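Local coordinates for probable oxidoreductase (PDB 4B7C) that probably catalyses NADP-dependent oxidation or reduction as a medium-chain dehydrogenase/reductase with a Rossmann-fold cofactor domain, at the interface of chains A and B. Residues are numbered along the deposited sequence; one frame, centred on the assembly and turned at random. Chains: chain A/B, Probable oxidoreductase.

The interface of chains A and B. Residues chain A 246-248, 275-279; chain B 265, 268-269, 272-273.
Part of the two-fold symmetric interface of the deposited assembly, this patch sets strands 242-246 and 274-277 of chain A, with the loops that follow them, against the short helix 267-270 and its flanking loops in chain B. The two-subunit assembly is plausible for a medium-chain dehydrogenase, though the structure alone does not prove it in solution. B:Leu269, which loses 74 Å² of surface to the partner, fills the dense part. Its CG lies anti to the backbone N (chi1 175°), and the forked tip enters between the two chain A segments: CD1 lies against the backbone carbonyl O of A:Leu246, while CD2 rests 3.8 Å from CA of A:Gly248. At A:Gly277 main chain meets main chain, its CA 3.9 Å from CA of B:Leu269. The A:Gly277 amide N donates to the carbonyl O of B:Ala273 at 3.1 Å; the bond is nearly straight, 168° at the hydrogen, and arrives almost along the C=O axis. Beside it, B:Arg272 uses its aliphatic stem: bent at chi2 and chi3, the chain crosses A:Val279 obliquely and places CD 4.0 Å from CG2 of that valine. A:Met275 SD and B:Leu268 CD1 touch lightly at 4.1 Å, their side chains crossing at about a right angle. The looser side is at B:Tyr265, which buries only 24 Å² against the partner; its ring crosses A:Leu246 obliquely, with CD2 3.9 Å from the leucine CD1. At the tyrosine's hydroxyl end the polar link is indirect, a water standing between the chains: water 1 lies in the ring plane, at its edge, 2.8 Å from the phenolic OH of B:Tyr265 and 3.0 Å from the carbonyl O of A:Gly248.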
loop_
_atom_site.group_PDB
_atom_site.type_symbol
_atom_site.label_atom_id
_atom_site.label_comp_id
_atom_site.label_asym_id
_atom_site.label_seq_id
_atom_site.Cartn_x
_atom_site.Cartn_y
_atom_site.Cartn_z
ATOM N N LEU A 246 -2.330 4.256 -6.369
ATOM C CA LEU A 246 -3.726 4.624 -6.136
ATOM C C LEU A 246 -3.946 6.076 -6.523
ATOM O O LEU A 246 -3.350 6.983 -5.936
ATOM C CB LEU A 246 -4.111 4.426 -4.671
ATOM C CG LEU A 246 -3.870 3.062 -4.039
ATOM C CD1 LEU A 246 -4.164 3.114 -2.544
ATOM C CD2 LEU A 246 -4.667 1.975 -4.719
ATOM N N CYS A 247 -4.787 6.286 -7.527
ATOM C CA CYS A 247 -5.140 7.637 -7.997
ATOM C C CYS A 247 -6.585 8.015 -7.695
ATOM O O CYS A 247 -6.937 9.191 -7.702
ATOM C CB CYS A 247 -4.923 7.745 -9.505
ATOM S SG CYS A 247 -3.188 7.665 -9.940
ATOM N N GLY A 248 -7.420 7.014 -7.484
ATOM C CA GLY A 248 -8.819 7.226 -7.153
ATOM C C GLY A 248 -9.552 5.920 -6.933
ATOM O O GLY A 248 -8.962 4.844 -7.023
ATOM N N MET A 275 2.069 -0.456 -2.203
ATOM C CA MET A 275 0.832 0.244 -2.565
ATOM C C MET A 275 0.919 1.676 -2.066
ATOM O O MET A 275 1.118 1.923 -0.880
ATOM C CB MET A 275 -0.391 -0.446 -1.978
ATOM C CG MET A 275 -1.707 0.225 -2.358
ATOM S SD MET A 275 -3.139 -0.530 -1.571
ATOM C CE MET A 275 -3.514 -1.832 -2.713
ATOM N N GLU A 276 0.798 2.616 -2.989
ATOM C CA GLU A 276 1.057 4.017 -2.692
ATOM C C GLU A 276 0.069 4.970 -3.361
ATOM O O GLU A 276 -0.256 4.844 -4.547
ATOM C CB GLU A 276 2.481 4.393 -3.090
ATOM C CG GLU A 276 2.890 5.793 -2.667
ATOM C CD GLU A 276 4.370 6.068 -2.849
ATOM O OE1 GLU A 276 5.156 5.121 -3.027
ATOM O OE2 GLU A 276 4.758 7.248 -2.817
ATOM N N GLY A 277 -0.388 5.951 -2.588
ATOM C CA GLY A 277 -1.304 6.970 -3.093
ATOM C C GLY A 277 -0.588 8.187 -3.608
ATOM O O GLY A 277 0.546 8.485 -3.210
ATOM N N MET A 278 -1.228 8.873 -4.548
ATOM C CA MET A 278 -0.710 10.135 -5.066
ATOM C C MET A 278 -1.837 11.090 -5.409
ATOM O O MET A 278 -2.960 10.683 -5.672
ATOM C CB MET A 278 0.195 9.931 -6.302
ATOM C CG MET A 278 -0.531 9.558 -7.592
ATOM S SD MET A 278 -1.363 10.894 -8.453
ATOM C CE MET A 278 -0.016 11.849 -9.107
ATOM N N VAL A 279 -1.475 12.362 -5.475
ATOM C CA VAL A 279 -2.376 13.429 -5.874
ATOM C C VAL A 279 -1.608 14.352 -6.807
ATOM O O VAL A 279 -0.487 14.749 -6.498
ATOM C CB VAL A 279 -2.878 14.174 -4.599
ATOM C CG1 VAL A 279 -3.198 15.626 -4.886
ATOM C CG2 VAL A 279 -4.075 13.435 -4.036
ATOM N N TYR B 265 -8.373 2.046 3.439
ATOM C CA TYR B 265 -7.131 2.024 2.632
ATOM C C TYR B 265 -6.938 3.294 1.796
ATOM O O TYR B 265 -5.813 3.677 1.507
ATOM C CB TYR B 265 -7.075 0.781 1.737
ATOM C CG TYR B 265 -7.786 0.945 0.422
ATOM C CD1 TYR B 265 -9.166 0.779 0.324
ATOM C CD2 TYR B 265 -7.082 1.268 -0.731
ATOM C CE1 TYR B 265 -9.821 0.936 -0.886
ATOM C CE2 TYR B 265 -7.724 1.436 -1.942
ATOM C CZ TYR B 265 -9.089 1.267 -2.020
ATOM O OH TYR B 265 -9.711 1.443 -3.221
ATOM N N LEU B 268 -4.459 6.147 2.282
ATOM C CA LEU B 268 -3.163 6.159 1.548
ATOM C C LEU B 268 -3.145 7.146 0.395
ATOM O O LEU B 268 -2.115 7.758 0.097
ATOM C CB LEU B 268 -2.832 4.771 1.009
ATOM C CG LEU B 268 -2.593 3.657 2.026
ATOM C CD1 LEU B 268 -2.483 2.309 1.329
ATOM C CD2 LEU B 268 -1.371 3.957 2.880
ATOM N N LEU B 269 -4.302 7.327 -0.227
ATOM C CA LEU B 269 -4.485 8.364 -1.256
ATOM C C LEU B 269 -4.538 9.767 -0.635
ATOM O O LEU B 269 -3.769 10.656 -0.999
ATOM C CB LEU B 269 -5.762 8.087 -2.065
ATOM C CG LEU B 269 -6.189 9.124 -3.116
ATOM C CD1 LEU B 269 -5.085 9.430 -4.102
ATOM C CD2 LEU B 269 -7.403 8.605 -3.864
ATOM N N ARG B 272 -1.297 10.526 0.733
ATOM C CA ARG B 272 -0.202 10.225 -0.213
ATOM C C ARG B 272 0.895 9.420 0.495
ATOM O O ARG B 272 2.073 9.768 0.513
ATOM C CB ARG B 272 0.334 11.495 -0.852
ATOM C CG ARG B 272 -0.709 12.171 -1.721
ATOM C CD ARG B 272 -1.558 13.163 -0.927
ATOM N NE ARG B 272 -0.982 14.502 -0.945
ATOM C CZ ARG B 272 -1.482 15.552 -0.292
ATOM N NH1 ARG B 272 -2.572 15.422 0.457
ATOM N NH2 ARG B 272 -0.887 16.728 -0.391
ATOM N N ALA B 273 0.432 8.334 1.075
ATOM C CA ALA B 273 1.209 7.468 1.934
ATOM C C ALA B 273 1.485 6.149 1.238
ATOM O O ALA B 273 0.866 5.827 0.226
ATOM C CB ALA B 273 0.422 7.191 3.209
HETATM O O HOH W 1 -8.123 2.448 -5.334
#